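Long-range contact in magnetosome membrane protein MamB, putative Co/Zn/Cd cation transporter. Cation diffusion facilitator family (PDB 6QFJ), which probably transports divalent metal cations across the magnetosome membrane as a cation diffusion facilitator, this chain being its cytosolic C-terminal domain: residues A[30-43]-A[67-81]. Sequence-based numbering, arbitrary orientation.
Sequences ELGQVLEFEIDLYV and VDRKSTVKVRLFAAQ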
loop_
_atom_site.group_PDB
_atom_site.type_symbol
_atom_site.label_atom_id
_atom_site.label_comp_id
_atom_site.label_asym_id
_atom_site.label_seq_id
_atom_site.Cartn_x
_atom_site.Cartn_y
_atom_site.Cartn_z
ATOM N N GLU A 30 7.287 -8.876 -11.151
ATOM C CA GLU A 30 7.138 -8.521 -12.543
ATOM C C GLU A 30 6.364 -9.600 -13.230
ATOM O O GLU A 30 6.681 -10.751 -13.112
ATOM C CB GLU A 30 8.444 -8.343 -13.261
ATOM C CG GLU A 30 9.326 -7.388 -12.513
ATOM C CD GLU A 30 10.628 -7.084 -13.235
ATOM O OE1 GLU A 30 11.618 -7.713 -12.856
ATOM O OE2 GLU A 30 10.691 -6.246 -14.163
ATOM N N LEU A 31 5.334 -9.196 -13.932
ATOM C CA LEU A 31 4.634 -10.040 -14.856
ATOM C C LEU A 31 4.711 -9.425 -16.269
ATOM O O LEU A 31 3.879 -8.604 -16.624
ATOM C CB LEU A 31 3.174 -10.263 -14.393
ATOM C CG LEU A 31 2.484 -11.316 -15.295
ATOM C CD1 LEU A 31 2.797 -12.708 -14.745
ATOM C CD2 LEU A 31 0.977 -11.108 -15.454
ATOM N N GLY A 32 5.662 -9.904 -17.102
ATOM C CA GLY A 32 6.068 -9.218 -18.295
ATOM C C GLY A 32 6.428 -7.778 -17.927
ATOM O O GLY A 32 7.198 -7.541 -16.991
ATOM N N GLN A 33 5.801 -6.826 -18.600
ATOM C CA GLN A 33 6.071 -5.442 -18.433
ATOM C C GLN A 33 5.206 -4.834 -17.306
ATOM O O GLN A 33 5.193 -3.637 -17.166
ATOM C CB GLN A 33 5.817 -4.694 -19.725
ATOM C CG GLN A 33 6.801 -5.041 -20.793
ATOM C CD GLN A 33 6.614 -4.219 -22.043
ATOM O OE1 GLN A 33 6.790 -3.004 -22.059
ATOM N NE2 GLN A 33 6.229 -4.887 -23.098
ATOM N N VAL A 34 4.392 -5.638 -16.631
ATOM C CA VAL A 34 3.495 -5.157 -15.597
ATOM C C VAL A 34 4.121 -5.442 -14.259
ATOM O O VAL A 34 4.495 -6.553 -13.995
ATOM C CB VAL A 34 2.037 -5.773 -15.590
ATOM C CG1 VAL A 34 1.224 -5.054 -14.528
ATOM C CG2 VAL A 34 1.345 -5.583 -16.928
ATOM N N LEU A 35 4.203 -4.418 -13.417
ATOM C CA LEU A 35 4.547 -4.589 -12.048
ATOM C C LEU A 35 3.317 -4.834 -11.175
ATOM O O LEU A 35 2.400 -3.986 -11.105
ATOM C CB LEU A 35 5.272 -3.371 -11.547
ATOM C CG LEU A 35 6.723 -3.320 -11.952
ATOM C CD1 LEU A 35 7.272 -1.955 -11.569
ATOM C CD2 LEU A 35 7.509 -4.442 -11.250
ATOM N N GLU A 36 3.322 -5.963 -10.491
ATOM C CA GLU A 36 2.260 -6.326 -9.550
ATOM C C GLU A 36 2.650 -6.021 -8.116
ATOM O O GLU A 36 3.657 -6.523 -7.620
ATOM C CB GLU A 36 1.917 -7.798 -9.662
ATOM C CG GLU A 36 1.050 -8.054 -10.889
ATOM C CD GLU A 36 0.825 -9.501 -11.226
ATOM O OE1 GLU A 36 1.472 -10.353 -10.604
ATOM O OE2 GLU A 36 0.016 -9.736 -12.142
ATOM N N PHE A 37 1.848 -5.212 -7.467
ATOM C CA PHE A 37 2.101 -4.871 -6.053
ATOM C C PHE A 37 1.028 -5.457 -5.155
ATOM O O PHE A 37 -0.169 -5.423 -5.495
ATOM C CB PHE A 37 2.132 -3.385 -5.850
ATOM C CG PHE A 37 3.317 -2.732 -6.470
ATOM C CD1 PHE A 37 3.252 -2.270 -7.788
ATOM C CD2 PHE A 37 4.445 -2.500 -5.733
ATOM C CE1 PHE A 37 4.328 -1.668 -8.347
ATOM C CE2 PHE A 37 5.540 -1.875 -6.317
ATOM C CZ PHE A 37 5.493 -1.490 -7.633
ATOM N N GLU A 38 1.465 -6.057 -4.047
ATOM C CA GLU A 38 0.594 -6.494 -2.950
ATOM C C GLU A 38 0.979 -5.717 -1.749
ATOM O O GLU A 38 2.144 -5.794 -1.278
ATOM C CB GLU A 38 0.741 -7.994 -2.682
ATOM C CG GLU A 38 0.170 -8.819 -3.839
ATOM C CD GLU A 38 0.508 -10.289 -3.774
ATOM O OE1 GLU A 38 1.592 -10.656 -3.311
ATOM O OE2 GLU A 38 -0.316 -11.070 -4.229
ATOM N N ILE A 39 0.043 -4.926 -1.263
ATOM C CA ILE A 39 0.299 -4.041 -0.156
ATOM C C ILE A 39 -0.621 -4.407 1.017
ATOM O O ILE A 39 -1.887 -4.360 0.888
ATOM C CB ILE A 39 0.066 -2.587 -0.556
ATOM C CG1 ILE A 39 0.787 -2.292 -1.865
ATOM C CG2 ILE A 39 0.482 -1.654 0.576
ATOM C CD1 ILE A 39 1.991 -1.421 -1.829
ATOM N N ASP A 40 0.002 -4.761 2.149
ATOM C CA ASP A 40 -0.714 -5.016 3.392
ATOM C C ASP A 40 -0.482 -3.899 4.379
ATOM O O ASP A 40 0.664 -3.561 4.664
ATOM C CB ASP A 40 -0.270 -6.377 3.972
ATOM C CG ASP A 40 -0.654 -7.538 3.075
ATOM O OD1 ASP A 40 -1.472 -7.337 2.117
ATOM O OD2 ASP A 40 -0.097 -8.633 3.241
ATOM N N LEU A 41 -1.561 -3.354 4.925
ATOM C CA LEU A 41 -1.510 -2.234 5.877
ATOM C C LEU A 41 -2.277 -2.463 7.123
ATOM O O LEU A 41 -3.279 -3.165 7.122
ATOM C CB LEU A 41 -2.127 -1.003 5.256
ATOM C CG LEU A 41 -1.552 -0.652 3.864
ATOM C CD1 LEU A 41 -2.343 0.414 3.256
ATOM C CD2 LEU A 41 -0.119 -0.251 3.985
ATOM N N TYR A 42 -1.788 -1.872 8.223
ATOM C CA TYR A 42 -2.515 -1.784 9.462
ATOM C C TYR A 42 -3.263 -0.520 9.477
ATOM O O TYR A 42 -2.758 0.523 9.118
ATOM C CB TYR A 42 -1.528 -1.794 10.703
ATOM C CG TYR A 42 -0.871 -3.114 10.957
ATOM C CD1 TYR A 42 -1.629 -4.200 11.291
ATOM C CD2 TYR A 42 0.493 -3.316 10.788
ATOM C CE1 TYR A 42 -1.063 -5.421 11.483
ATOM C CE2 TYR A 42 1.098 -4.541 10.997
ATOM C CZ TYR A 42 0.296 -5.587 11.353
ATOM O OH TYR A 42 0.820 -6.824 11.585
ATOM N N VAL A 43 -4.499 -0.586 9.916
ATOM C CA VAL A 43 -5.348 0.597 10.055
ATOM C C VAL A 43 -6.087 0.482 11.386
ATOM O O VAL A 43 -6.118 -0.604 11.995
ATOM C CB VAL A 43 -6.381 0.654 8.951
ATOM C CG1 VAL A 43 -5.672 0.757 7.608
ATOM C CG2 VAL A 43 -7.235 -0.606 8.968
ATOM N N VAL A 67 5.123 4.848 -9.661
ATOM C CA VAL A 67 5.577 3.915 -10.681
ATOM C C VAL A 67 5.130 4.368 -12.068
ATOM O O VAL A 67 3.936 4.423 -12.357
ATOM C CB VAL A 67 4.974 2.516 -10.343
ATOM C CG1 VAL A 67 5.460 1.487 -11.288
ATOM C CG2 VAL A 67 5.287 2.097 -8.918
ATOM N N ASP A 68 6.091 4.600 -12.943
ATOM C CA ASP A 68 5.826 5.113 -14.277
ATOM C C ASP A 68 5.125 4.049 -15.149
ATOM O O ASP A 68 4.153 4.324 -15.874
ATOM C CB ASP A 68 7.148 5.492 -14.954
ATOM C CG ASP A 68 8.210 6.025 -13.960
ATOM O OD1 ASP A 68 8.679 5.230 -13.098
ATOM O OD2 ASP A 68 8.572 7.223 -14.042
ATOM N N ARG A 69 5.606 2.827 -15.035
ATOM C CA ARG A 69 5.085 1.712 -15.818
ATOM C C ARG A 69 3.730 1.210 -15.348
ATOM O O ARG A 69 3.252 1.527 -14.244
ATOM C CB ARG A 69 6.045 0.529 -15.714
ATOM C CG ARG A 69 7.310 0.888 -14.947
ATOM C CD ARG A 69 8.447 -0.138 -15.123
ATOM N NE ARG A 69 7.981 -1.449 -15.500
ATOM C CZ ARG A 69 8.710 -2.538 -15.365
ATOM N NH1 ARG A 69 8.187 -3.702 -15.720
ATOM N NH2 ARG A 69 9.931 -2.477 -14.852
ATOM N N LYS A 70 3.157 0.386 -16.176
ATOM C CA LYS A 70 1.887 -0.228 -15.887
ATOM C C LYS A 70 1.992 -1.103 -14.634
ATOM O O LYS A 70 2.969 -1.850 -14.456
ATOM C CB LYS A 70 1.403 -1.079 -17.070
ATOM C CG LYS A 70 0.017 -1.655 -16.839
ATOM C CD LYS A 70 -0.585 -2.419 -18.002
ATOM C CE LYS A 70 -1.844 -3.114 -17.508
ATOM N NZ LYS A 70 -2.966 -3.242 -18.479
ATOM N N SER A 71 0.973 -1.017 -13.774
ATOM C CA SER A 71 0.934 -1.717 -12.538
ATOM C C SER A 71 -0.452 -2.221 -12.202
ATOM O O SER A 71 -1.469 -1.745 -12.693
ATOM C CB SER A 71 1.461 -0.865 -11.392
ATOM O OG SER A 71 0.594 0.266 -11.120
ATOM N N THR A 72 -0.443 -3.245 -11.361
ATOM C CA THR A 72 -1.596 -3.770 -10.727
ATOM C C THR A 72 -1.342 -3.667 -9.211
ATOM O O THR A 72 -0.237 -3.885 -8.767
ATOM C CB THR A 72 -1.783 -5.248 -11.138
ATOM O OG1 THR A 72 -2.700 -5.271 -12.232
ATOM C CG2 THR A 72 -2.292 -6.095 -10.067
ATOM N N VAL A 73 -2.381 -3.374 -8.455
ATOM C CA VAL A 73 -2.209 -3.094 -7.030
ATOM C C VAL A 73 -3.274 -3.837 -6.262
ATOM O O VAL A 73 -4.461 -3.621 -6.459
ATOM C CB VAL A 73 -2.315 -1.572 -6.688
ATOM C CG1 VAL A 73 -2.052 -1.362 -5.194
ATOM C CG2 VAL A 73 -1.308 -0.792 -7.474
ATOM N N LYS A 74 -2.852 -4.711 -5.382
ATOM C CA LYS A 74 -3.804 -5.389 -4.519
ATOM C C LYS A 74 -3.531 -4.933 -3.042
ATOM O O LYS A 74 -2.424 -5.120 -2.514
ATOM C CB LYS A 74 -3.636 -6.862 -4.717
ATOM C CG LYS A 74 -4.177 -7.758 -3.637
ATOM C CD LYS A 74 -5.684 -7.912 -3.718
ATOM C CE LYS A 74 -6.115 -8.998 -2.715
ATOM N NZ LYS A 74 -7.281 -8.582 -1.913
ATOM N N VAL A 75 -4.545 -4.377 -2.385
ATOM C CA VAL A 75 -4.350 -3.801 -1.029
ATOM C C VAL A 75 -5.174 -4.611 -0.037
ATOM O O VAL A 75 -6.363 -4.821 -0.291
ATOM C CB VAL A 75 -4.805 -2.335 -0.975
ATOM C CG1 VAL A 75 -4.516 -1.665 0.380
ATOM C CG2 VAL A 75 -4.130 -1.548 -2.057
ATOM N N ARG A 76 -4.545 -5.034 1.072
ATOM C CA ARG A 76 -5.283 -5.674 2.136
ATOM C C ARG A 76 -5.166 -4.855 3.399
ATOM O O ARG A 76 -4.089 -4.426 3.734
ATOM C CB ARG A 76 -4.813 -7.094 2.359
ATOM C CG ARG A 76 -5.146 -8.012 1.169
ATOM C CD ARG A 76 -4.861 -9.454 1.458
ATOM N NE ARG A 76 -3.470 -9.641 1.859
ATOM C CZ ARG A 76 -2.978 -10.779 2.394
ATOM N NH1 ARG A 76 -1.693 -10.856 2.749
ATOM N NH2 ARG A 76 -3.769 -11.865 2.562
ATOM N N LEU A 77 -6.266 -4.692 4.129
ATOM C CA LEU A 77 -6.262 -3.888 5.389
ATOM C C LEU A 77 -6.462 -4.834 6.601
ATOM O O LEU A 77 -7.348 -5.710 6.606
ATOM C CB LEU A 77 -7.360 -2.869 5.387
ATOM C CG LEU A 77 -7.407 -1.915 4.180
ATOM C CD1 LEU A 77 -8.531 -0.942 4.395
ATOM C CD2 LEU A 77 -6.124 -1.194 4.033
ATOM N N PHE A 78 -5.609 -4.631 7.610
ATOM C CA PHE A 78 -5.645 -5.380 8.850
ATOM C C PHE A 78 -5.788 -4.438 10.025
ATOM O O PHE A 78 -5.274 -3.334 10.014
ATOM C CB PHE A 78 -4.331 -6.161 8.975
ATOM C CG PHE A 78 -4.165 -7.206 7.946
ATOM C CD1 PHE A 78 -4.624 -8.503 8.134
ATOM C CD2 PHE A 78 -3.535 -6.898 6.762
ATOM C CE1 PHE A 78 -4.459 -9.475 7.145
ATOM C CE2 PHE A 78 -3.360 -7.850 5.780
ATOM C CZ PHE A 78 -3.806 -9.158 5.958
ATOM N N ALA A 79 -6.483 -4.857 11.075
ATOM C CA ALA A 79 -6.623 -4.061 12.296
ATOM C C ALA A 79 -5.212 -3.844 12.907
ATOM O O ALA A 79 -4.486 -4.805 13.168
ATOM C CB ALA A 79 -7.479 -4.782 13.320
ATOM N N ALA A 80 -4.876 -2.614 13.208
ATOM C CA ALA A 80 -3.641 -2.388 14.027
ATOM C C ALA A 80 -3.706 -3.184 15.331
ATOM O O ALA A 80 -4.781 -3.381 15.943
ATOM C CB ALA A 80 -3.501 -0.933 14.332
ATOM N N GLN A 81 -2.538 -3.577 15.779
ATOM C CA GLN A 81 -2.373 -4.450 16.918
ATOM C C GLN A 81 -2.419 -3.475 18.115
ATOM O O GLN A 81 -1.706 -2.484 18.087
ATOM C CB GLN A 81 -0.970 -5.081 16.845
ATOM C CG GLN A 81 -0.569 -5.369 15.393
ATOM C CD GLN A 81 0.622 -6.253 15.261
ATOM O OE1 GLN A 81 1.714 -5.761 15.073
ATOM N NE2 GLN A 81 0.432 -7.538 15.391
#
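The guanidinium of R76 meets D40 at its edge and F78 on one face, the CZ of F78 lying 4.0 Å above the centre of the plane. D40 is gripped side-on: R76 NE donates to D40 OD1 at 3.1 Å from above the carboxylate plane. R76 NH1 reaches D40 OD2 at 2.8 Å, on its syn side but well out of that plane, the two flat groups being turned 49° apart. A bend at chi3 (-56°) brings the R76 guanidinium alongside the carboxylate. The F78 ring has L41 O at its edge and also makes a cation-pi contact with K24. A79 O comes to the edge of the Y42 ring, 3.5 Å from Y42 CD1, and Y42 CB touches A80 CB. Near the start of the strands, L35 CG sits 4.0 Å over the centre of the R69 guanidinium, whose edge carries a weak bond from R69 NH1 to Q33 O and a long salt bridge to E30.

The two strands, 34-43 and 71-79, run parallel, bonded from L35 N–K70 O (3.0 Å) to A80 N–V43 O (2.7 Å). F37 presents its ring edge to T72 O, while F37 CZ touches V67 CG2 at 3.8 Å. On the side of the sheet that carries F37, I39, L41, V73 and V75 gather, with I39, L41 and V73 meeting helix 49-66, which links the strands in a beta-alpha-beta crossover.

This CDF C-terminal domain illustrates how a sheet backed by helices sorts its chemistry: a largely apolar face lies against them, whereas D40, buried on the other, has both carboxylate oxygens bonded by R76, which would favour its charged form.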